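Long-range contacts in major pilin backbone protein T-antigen, T13 (Streptococcus pyogenes, PDB 6BBT), which probably builds the shaft of the bacterial pilus as its major subunit, an isopeptide-containing T-antigen used in serotyping: residues 226-231 with 266-271; 157-162 with 221-226; 177-182 with 233-238. All coordinates share one frame; numbering follows the deposited sequence.

Contact 1: 226-231 with 266-271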
loop_
_atom_site.group_PDB
_atom_site.type_symbol
_atom_site.label_atom_id
_atom_site.label_comp_id
_atom_site.label_asym_id
_atom_site.label_seq_id
_atom_site.Cartn_x
_atom_site.Cartn_y
_atom_site.Cartn_z
ATOM N N LEU A 226 1.726 11.446 -5.864
ATOM C CA LEU A 226 0.364 11.517 -5.396
ATOM C C LEU A 226 -0.135 10.112 -5.005
ATOM O O LEU A 226 0.090 9.165 -5.753
ATOM C CB LEU A 226 -0.503 12.095 -6.514
ATOM C CG LEU A 226 -1.943 12.474 -6.213
ATOM C CD1 LEU A 226 -2.087 13.557 -5.156
ATOM C CD2 LEU A 226 -2.594 12.936 -7.495
ATOM N N PRO A 227 -0.806 9.975 -3.841
ATOM C CA PRO A 227 -1.345 8.680 -3.468
ATOM C C PRO A 227 -2.392 8.177 -4.459
ATOM O O PRO A 227 -3.153 8.975 -5.027
ATOM C CB PRO A 227 -1.972 8.920 -2.090
ATOM C CG PRO A 227 -1.290 10.110 -1.560
ATOM C CD PRO A 227 -0.977 10.963 -2.758
ATOM N N ILE A 228 -2.370 6.866 -4.694
ATOM C CA ILE A 228 -3.314 6.199 -5.584
ATOM C C ILE A 228 -4.584 5.883 -4.815
ATOM O O ILE A 228 -4.531 5.412 -3.684
ATOM C CB ILE A 228 -2.700 4.940 -6.221
ATOM C CG1 ILE A 228 -1.682 5.389 -7.262
ATOM C CG2 ILE A 228 -3.792 4.068 -6.880
ATOM C CD1 ILE A 228 -0.807 4.298 -7.801
ATOM N N GLY A 229 -5.724 6.179 -5.426
ATOM C CA GLY A 229 -7.010 5.861 -4.825
ATOM C C GLY A 229 -7.647 6.978 -4.025
ATOM O O GLY A 229 -8.728 6.780 -3.480
ATOM N N ILE A 230 -7.012 8.148 -3.917
ATOM C CA ILE A 230 -7.690 9.272 -3.269
ATOM C C ILE A 230 -8.495 10.022 -4.302
ATOM O O ILE A 230 -8.250 9.891 -5.489
ATOM C CB ILE A 230 -6.746 10.225 -2.503
ATOM C CG1 ILE A 230 -5.699 10.881 -3.401
ATOM C CG2 ILE A 230 -6.096 9.470 -1.353
ATOM C CD1 ILE A 230 -5.042 12.067 -2.714
ATOM N N SER A 231 -9.454 10.802 -3.851
ATOM C CA SER A 231 -10.257 11.601 -4.740
ATOM C C SER A 231 -9.876 13.065 -4.562
ATOM O O SER A 231 -9.494 13.486 -3.467
ATOM C CB SER A 231 -11.727 11.386 -4.466
ATOM O OG SER A 231 -12.107 10.078 -4.825
ATOM N N THR A 266 -7.874 9.165 -8.130
ATOM C CA THR A 266 -6.559 8.888 -8.691
ATOM C C THR A 266 -6.403 7.378 -8.861
ATOM O O THR A 266 -6.911 6.605 -8.052
ATOM C CB THR A 266 -5.397 9.402 -7.799
ATOM O OG1 THR A 266 -5.329 8.644 -6.591
ATOM C CG2 THR A 266 -5.569 10.891 -7.462
ATOM N N ASP A 267 -5.685 6.980 -9.898
ATOM C CA ASP A 267 -5.364 5.566 -10.143
ATOM C C ASP A 267 -3.940 5.479 -10.694
ATOM O O ASP A 267 -3.169 6.422 -10.519
ATOM C CB ASP A 267 -6.431 4.922 -11.047
ATOM C CG ASP A 267 -6.503 5.547 -12.428
ATOM O OD1 ASP A 267 -5.486 6.060 -12.957
ATOM O OD2 ASP A 267 -7.613 5.530 -13.004
ATOM N N GLU A 268 -3.588 4.403 -11.391
ATOM C CA GLU A 268 -2.183 4.148 -11.705
ATOM C C GLU A 268 -1.655 4.997 -12.862
ATOM O O GLU A 268 -0.453 5.222 -12.963
ATOM C CB GLU A 268 -1.930 2.652 -11.957
ATOM C CG GLU A 268 -2.658 1.727 -10.970
ATOM C CD GLU A 268 -1.765 0.726 -10.256
ATOM O OE1 GLU A 268 -0.804 0.200 -10.866
ATOM O OE2 GLU A 268 -2.046 0.456 -9.063
ATOM N N SER A 269 -2.526 5.507 -13.719
ATOM C CA SER A 269 -2.047 6.333 -14.832
ATOM C C SER A 269 -1.794 7.786 -14.409
ATOM O O SER A 269 -2.550 8.341 -13.629
ATOM C CB SER A 269 -3.023 6.287 -16.001
ATOM O OG SER A 269 -4.301 6.711 -15.613
ATOM N N ALA A 270 -0.737 8.389 -14.945
ATOM C CA ALA A 270 -0.450 9.821 -14.736
ATOM C C ALA A 270 -1.504 10.730 -15.375
ATOM O O ALA A 270 -1.752 10.614 -16.571
ATOM C CB ALA A 270 0.922 10.156 -15.284
ATOM N N ASP A 271 -2.116 11.614 -14.575
ATOM C CA ASP A 271 -3.208 12.510 -15.021
ATOM C C ASP A 271 -2.608 13.866 -15.457
ATOM O O ASP A 271 -1.680 14.384 -14.814
ATOM C CB ASP A 271 -4.200 12.842 -13.887
ATOM C CG ASP A 271 -5.221 11.731 -13.565
ATOM O OD1 ASP A 271 -5.261 10.703 -14.296
ATOM O OD2 ASP A 271 -5.999 11.947 -12.540
#
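Thr266 pushes its hydroxyl into the turn at Pro227, Ile228, Gly229 and Ile230. OG1 donates to Pro227 O at 2.7 Å, in the carbonyl plane and on a lone pair. The same OG1 accepts weakly from Gly229 N at 2.8 Å and from Ile230 N. Chi1 of 68° sets OG1 between the backbone N and the carbonyl carbon, where it can reach all three. Gly229 N also gives a bond to Thr266 O, 2.9 Å, from well above the carbonyl plane. Gly229 has a positive phi of 94°, and at its backbone angles a side chain would press on the carbonyl O of Ile228. Thr266 N closes the set with a nearly straight 2.8 Å bond to Ile230 O. The methyl CG2 of Thr266 turns the other way and rests on Leu226 CD2 at 3.6 Å. Ile228 lies along the next residues, its CG1 3.7 Å from Asp267 O. Further out, Asp267 OD1 accepts from Ser269 N, an Asx turn, and also from Ser269 OG. The contact joins the link between strands 220-227 and 231-236 to the loop between strands 264-265 and 271-279. Strand 148-166 lies against it through Leu159 and Lys155.

Contact 2: 157-162 with 221-226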
loop_
_atom_site.group_PDB
_atom_site.type_symbol
_atom_site.label_atom_id
_atom_site.label_comp_id
_atom_site.label_asym_id
_atom_site.label_seq_id
_atom_site.Cartn_x
_atom_site.Cartn_y
_atom_site.Cartn_z
ATOM N N THR A 157 1.143 8.004 -8.055
ATOM C CA THR A 157 0.845 8.538 -9.356
ATOM C C THR A 157 1.189 10.047 -9.369
ATOM O O THR A 157 2.020 10.507 -8.558
ATOM C CB THR A 157 -0.597 8.167 -9.774
ATOM O OG1 THR A 157 -0.806 8.523 -11.145
ATOM C CG2 THR A 157 -1.630 8.825 -8.890
ATOM N N SER A 158 0.634 10.773 -10.333
ATOM C CA SER A 158 0.901 12.193 -10.481
ATOM C C SER A 158 -0.285 12.913 -11.103
ATOM O O SER A 158 -1.079 12.313 -11.815
ATOM C CB SER A 158 2.160 12.433 -11.329
ATOM O OG SER A 158 1.955 12.048 -12.675
ATOM N N LEU A 159 -0.397 14.202 -10.807
ATOM C CA LEU A 159 -1.376 15.053 -11.429
ATOM C C LEU A 159 -0.699 16.361 -11.830
ATOM O O LEU A 159 -0.121 17.034 -10.999
ATOM C CB LEU A 159 -2.526 15.340 -10.461
ATOM C CG LEU A 159 -3.587 16.348 -10.927
ATOM C CD1 LEU A 159 -4.262 15.859 -12.192
ATOM C CD2 LEU A 159 -4.618 16.593 -9.844
ATOM N N LYS A 160 -0.769 16.701 -13.109
ATOM C CA LYS A 160 -0.327 17.989 -13.595
ATOM C C LYS A 160 -1.570 18.786 -13.992
ATOM O O LYS A 160 -2.517 18.229 -14.583
ATOM C CB LYS A 160 0.609 17.795 -14.778
ATOM C CG LYS A 160 1.057 19.086 -15.444
ATOM C CD LYS A 160 2.136 18.809 -16.462
ATOM C CE LYS A 160 2.366 20.012 -17.354
ATOM N NZ LYS A 160 3.555 19.763 -18.227
ATOM N N ILE A 161 -1.570 20.072 -13.646
ATOM C CA ILE A 161 -2.649 20.976 -13.970
ATOM C C ILE A 161 -2.030 22.148 -14.716
ATOM O O ILE A 161 -1.132 22.816 -14.194
ATOM C CB ILE A 161 -3.398 21.466 -12.716
ATOM C CG1 ILE A 161 -4.014 20.283 -11.956
ATOM C CG2 ILE A 161 -4.505 22.460 -13.081
ATOM C CD1 ILE A 161 -4.535 20.633 -10.580
ATOM N N GLU A 162 -2.507 22.389 -15.935
ATOM C CA GLU A 162 -2.031 23.501 -16.745
ATOM C C GLU A 162 -3.164 24.412 -17.176
ATOM O O GLU A 162 -4.276 23.948 -17.432
ATOM C CB GLU A 162 -1.332 22.974 -17.978
ATOM C CG GLU A 162 -0.497 24.035 -18.667
ATOM C CD GLU A 162 0.005 23.595 -20.009
ATOM O OE1 GLU A 162 0.363 22.403 -20.137
ATOM O OE2 GLU A 162 0.040 24.453 -20.920
ATOM N N ILE A 221 1.209 23.365 -12.588
ATOM C CA ILE A 221 1.579 22.908 -11.257
ATOM C C ILE A 221 1.587 21.370 -11.354
ATOM O O ILE A 221 0.907 20.808 -12.220
ATOM C CB ILE A 221 0.577 23.526 -10.253
ATOM C CG1 ILE A 221 1.181 23.688 -8.883
ATOM C CG2 ILE A 221 -0.756 22.773 -10.214
ATOM C CD1 ILE A 221 0.319 24.553 -7.984
ATOM N N MET A 222 2.401 20.686 -10.550
ATOM C CA MET A 222 2.409 19.212 -10.571
ATOM C C MET A 222 2.561 18.618 -9.183
ATOM O O MET A 222 3.371 19.079 -8.380
ATOM C CB MET A 222 3.506 18.636 -11.473
ATOM C CG MET A 222 3.382 17.110 -11.648
ATOM S SD MET A 222 4.780 16.271 -12.423
ATOM C CE MET A 222 6.097 17.376 -11.966
ATOM N N LEU A 223 1.765 17.587 -8.916
ATOM C CA LEU A 223 1.894 16.780 -7.723
ATOM C C LEU A 223 2.478 15.495 -8.256
ATOM O O LEU A 223 1.775 14.748 -8.934
ATOM C CB LEU A 223 0.534 16.558 -7.045
ATOM C CG LEU A 223 -0.180 17.844 -6.612
ATOM C CD1 LEU A 223 -1.205 18.252 -7.662
ATOM C CD2 LEU A 223 -0.868 17.722 -5.256
ATOM N N ALA A 224 3.750 15.231 -7.969
ATOM C CA ALA A 224 4.488 14.144 -8.656
ATOM C C ALA A 224 4.471 12.794 -7.934
ATOM O O ALA A 224 4.836 11.777 -8.536
ATOM C CB ALA A 224 5.931 14.565 -8.901
ATOM N N LYS A 225 4.095 12.799 -6.649
ATOM C CA LYS A 225 4.134 11.628 -5.788
ATOM C C LYS A 225 2.782 11.529 -5.065
ATOM O O LYS A 225 2.705 11.531 -3.848
ATOM C CB LYS A 225 5.310 11.742 -4.813
ATOM C CG LYS A 225 6.701 11.775 -5.496
ATOM C CD LYS A 225 7.843 12.052 -4.521
ATOM C CE LYS A 225 9.180 12.300 -5.241
ATOM N NZ LYS A 225 10.335 12.551 -4.299
ATOM N N LEU A 226 1.726 11.446 -5.864
ATOM C CA LEU A 226 0.364 11.517 -5.396
ATOM C C LEU A 226 -0.135 10.112 -5.005
ATOM O O LEU A 226 0.090 9.165 -5.753
ATOM C CB LEU A 226 -0.503 12.095 -6.514
ATOM C CG LEU A 226 -1.943 12.474 -6.213
ATOM C CD1 LEU A 226 -2.087 13.557 -5.156
ATOM C CD2 LEU A 226 -2.594 12.936 -7.495
#
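Leu159 and Leu223 face each other across an antiparallel strand pair, with their side chains on the same face as those of Ile161, Ile221, Thr157 and Leu226. Leu159 CB is the meeting point. Leu226 CD2 comes to it at 3.8 Å, and Leu223 CD1 stands a little further off at 4.2 Å. At the next pair on this face, Ile221 turns CG2 to Ile161 CB, 3.9 Å away. Its chi1 of -153° brings that methyl across and sends CG1 off anti to the backbone N. At the far end Thr157 and Leu226 lie side by side and point the same way. The methyl CG2 of Thr157 sits 3.6 Å from Leu226 O. On the other face Lys160 and Met222 form a non-hydrogen-bonded pair. They touch only near their roots, CB of Lys160 to CG of Met222 at 4.2 Å, and the end of Lys160 leads away. Six backbone bonds hold the strands, two for each of Thr157-Leu226, Leu159-Leu223 and Ile161-Ile221. A beta bulge near Ala224 shifts the register by one where the chain turns a corner. Lys225, at the same corner, makes salt bridges through NZ to Asp21 and Glu23. Strand 220-227 also pairs with strand 193-198, while strand 148-166 has strand 271-279 beside it in parallel.

Contact 3: 177-182 with 233-238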
loop_
_atom_site.group_PDB
_atom_site.type_symbol
_atom_site.label_atom_id
_atom_site.label_comp_id
_atom_site.label_asym_id
_atom_site.label_seq_id
_atom_site.Cartn_x
_atom_site.Cartn_y
_atom_site.Cartn_z
ATOM N N ASN A 177 -7.525 31.916 -10.679
ATOM C CA ASN A 177 -7.500 31.449 -9.301
ATOM C C ASN A 177 -8.145 30.083 -9.180
ATOM O O ASN A 177 -9.317 29.912 -9.529
ATOM C CB ASN A 177 -8.232 32.433 -8.409
ATOM C CG ASN A 177 -7.540 33.770 -8.370
ATOM O OD1 ASN A 177 -6.389 33.856 -7.971
ATOM N ND2 ASN A 177 -8.208 34.802 -8.846
ATOM N N PHE A 178 -7.372 29.128 -8.675
ATOM C CA PHE A 178 -7.778 27.733 -8.574
ATOM C C PHE A 178 -7.844 27.287 -7.124
ATOM O O PHE A 178 -7.121 27.810 -6.259
ATOM C CB PHE A 178 -6.747 26.855 -9.259
ATOM C CG PHE A 178 -6.736 26.994 -10.738
ATOM C CD1 PHE A 178 -5.981 27.984 -11.354
ATOM C CD2 PHE A 178 -7.499 26.146 -11.525
ATOM C CE1 PHE A 178 -5.983 28.117 -12.733
ATOM C CE2 PHE A 178 -7.497 26.274 -12.904
ATOM C CZ PHE A 178 -6.736 27.261 -13.506
ATOM N N THR A 179 -8.654 26.255 -6.898
ATOM C CA THR A 179 -8.773 25.598 -5.604
ATOM C C THR A 179 -8.695 24.092 -5.843
ATOM O O THR A 179 -9.430 23.567 -6.659
ATOM C CB THR A 179 -10.105 25.965 -4.915
ATOM O OG1 THR A 179 -10.177 27.385 -4.733
ATOM C CG2 THR A 179 -10.206 25.329 -3.549
ATOM N N LEU A 180 -7.785 23.424 -5.143
ATOM C CA LEU A 180 -7.666 21.991 -5.161
ATOM C C LEU A 180 -7.907 21.469 -3.755
ATOM O O LEU A 180 -7.423 22.047 -2.779
ATOM C CB LEU A 180 -6.270 21.609 -5.621
ATOM C CG LEU A 180 -5.882 20.141 -5.649
ATOM C CD1 LEU A 180 -6.578 19.383 -6.772
ATOM C CD2 LEU A 180 -4.377 20.052 -5.774
ATOM N N ILE A 181 -8.640 20.363 -3.664
ATOM C CA ILE A 181 -8.778 19.644 -2.416
ATOM C C ILE A 181 -8.521 18.165 -2.704
ATOM O O ILE A 181 -9.010 17.618 -3.691
ATOM C CB ILE A 181 -10.141 19.919 -1.728
ATOM C CG1 ILE A 181 -10.297 19.096 -0.453
ATOM C CG2 ILE A 181 -11.288 19.622 -2.654
ATOM C CD1 ILE A 181 -11.340 19.679 0.485
ATOM N N LEU A 182 -7.660 17.560 -1.893
ATOM C CA LEU A 182 -7.447 16.129 -1.921
ATOM C C LEU A 182 -8.291 15.594 -0.775
ATOM O O LEU A 182 -8.076 15.981 0.371
ATOM C CB LEU A 182 -5.977 15.816 -1.704
ATOM C CG LEU A 182 -4.952 16.480 -2.614
ATOM C CD1 LEU A 182 -3.589 15.948 -2.252
ATOM C CD2 LEU A 182 -5.230 16.229 -4.083
ATOM N N LYS A 233 -10.898 17.304 -6.085
ATOM C CA LYS A 233 -11.655 18.167 -6.953
ATOM C C LYS A 233 -10.932 19.490 -7.172
ATOM O O LYS A 233 -10.272 20.021 -6.267
ATOM C CB LYS A 233 -13.084 18.355 -6.471
ATOM C CG LYS A 233 -13.242 19.091 -5.187
ATOM C CD LYS A 233 -14.710 19.417 -4.913
ATOM C CE LYS A 233 -15.486 18.201 -4.442
ATOM N NZ LYS A 233 -16.668 18.603 -3.617
ATOM N N LEU A 234 -11.033 19.972 -8.404
ATOM C CA LEU A 234 -10.390 21.206 -8.833
ATOM C C LEU A 234 -11.480 22.154 -9.280
ATOM O O LEU A 234 -12.370 21.766 -10.021
ATOM C CB LEU A 234 -9.434 20.940 -9.991
ATOM C CG LEU A 234 -8.696 22.165 -10.554
ATOM C CD1 LEU A 234 -7.730 22.739 -9.527
ATOM C CD2 LEU A 234 -7.983 21.800 -11.850
ATOM N N THR A 235 -11.420 23.391 -8.813
ATOM C CA THR A 235 -12.296 24.440 -9.312
ATOM C C THR A 235 -11.460 25.641 -9.720
ATOM O O THR A 235 -10.289 25.754 -9.341
ATOM C CB THR A 235 -13.302 24.887 -8.246
ATOM O OG1 THR A 235 -12.593 25.343 -7.104
ATOM C CG2 THR A 235 -14.198 23.763 -7.828
ATOM N N GLU A 236 -12.060 26.513 -10.517
ATOM C CA GLU A 236 -11.455 27.793 -10.879
ATOM C C GLU A 236 -12.481 28.858 -10.592
ATOM O O GLU A 236 -13.625 28.726 -10.979
ATOM C CB GLU A 236 -11.062 27.840 -12.369
ATOM C CG GLU A 236 -10.178 29.043 -12.751
ATOM C CD GLU A 236 -10.099 29.285 -14.257
ATOM O OE1 GLU A 236 -9.136 28.812 -14.894
ATOM O OE2 GLU A 236 -10.999 29.951 -14.811
ATOM N N ASP A 237 -12.082 29.936 -9.941
ATOM C CA ASP A 237 -12.981 31.075 -9.774
ATOM C C ASP A 237 -13.448 31.624 -11.129
ATOM O O ASP A 237 -12.700 31.591 -12.124
ATOM C CB ASP A 237 -12.310 32.179 -8.965
ATOM C CG ASP A 237 -12.043 31.771 -7.530
ATOM O OD1 ASP A 237 -12.576 30.738 -7.093
ATOM O OD2 ASP A 237 -11.307 32.489 -6.836
ATOM N N LYS A 238 -14.698 32.094 -11.160
ATOM C CA LYS A 238 -15.258 32.723 -12.350
ATOM C C LYS A 238 -14.364 33.899 -12.733
ATOM O O LYS A 238 -13.970 34.684 -11.885
ATOM C CB LYS A 238 -16.688 33.209 -12.093
HETATM O O HOH W 1 -10.026 32.627 -11.997
HETATM O O HOH W 2 -10.945 28.426 -7.130
#
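Phe178 and Glu236 form a non-hydrogen-bonded pair in two antiparallel strands of the four-stranded sheet in this transthyretin-like beta-sandwich domain. Five backbone bonds join the strands: Asp237 N to Asn177 O, and two each for Thr179-Thr235 and Ile181-Lys233. Glu236 is extended, with CG anti to the backbone N (chi1 -169°). This lays CG over one face of the Phe178 ring, 4.0 Å from its centroid, in a CH-pi contact. The carboxylate stands nearly perpendicular to the ring, with OE1 3.2 Å from Phe178 CZ. Leu234 also has CG anti to the backbone N, and its CD1 reaches Phe178 CD2 obliquely at 4.0 Å. Glu236 OE2 bonds to Thr244 OG1, and OE1 takes a weak bond from Lys163 NZ. With Asn277 close by, this is consistent with the Lys-Asn isopeptide site of related pilins. The opposite face carries Thr179, Ile181, Lys233 and Thr235. Thr235 puts OG1 between its backbone N and carbonyl carbon (chi1 58°), 3.4 Å from Thr179 CB. Thr179 turns its own OG1 beside its backbone N, where Lys212 NZ and a water hold it. That water also binds Asp237 OD1 and Asn177 O, bridging the strands at the exposed Asn177-Asp237 end. At the other end the packing is tight: Ile181 CG2 and Lys233 CG, both in the position between N and carbonyl carbon, approach to 3.2 Å.

All three contacts belong to one domain. Contacts 1 and 2 share Leu226 and strand 220-227, and they join directly where Asp271 N and O probably pair with Ser158 O and Lys160 N. Contact 3 uses the facing sheet. Leu234 packs on Ile161, Leu180 on Leu223 and Leu182 on Leu226, so contacts 2 and 3 meet in the sandwich interior. Leu182 also touches Ile230 of contact 1. Contact 1 is mostly buried, yet it is a loop junction held by the hydroxyl and backbone of one threonine. Contacts 2 and 3 are antiparallel ladders, that of contact 2 broken by a bulge. Their inner faces are largely apolar, though contact 3 places Glu236 there. Contact 3 alone includes bridging waters, at its exposed end.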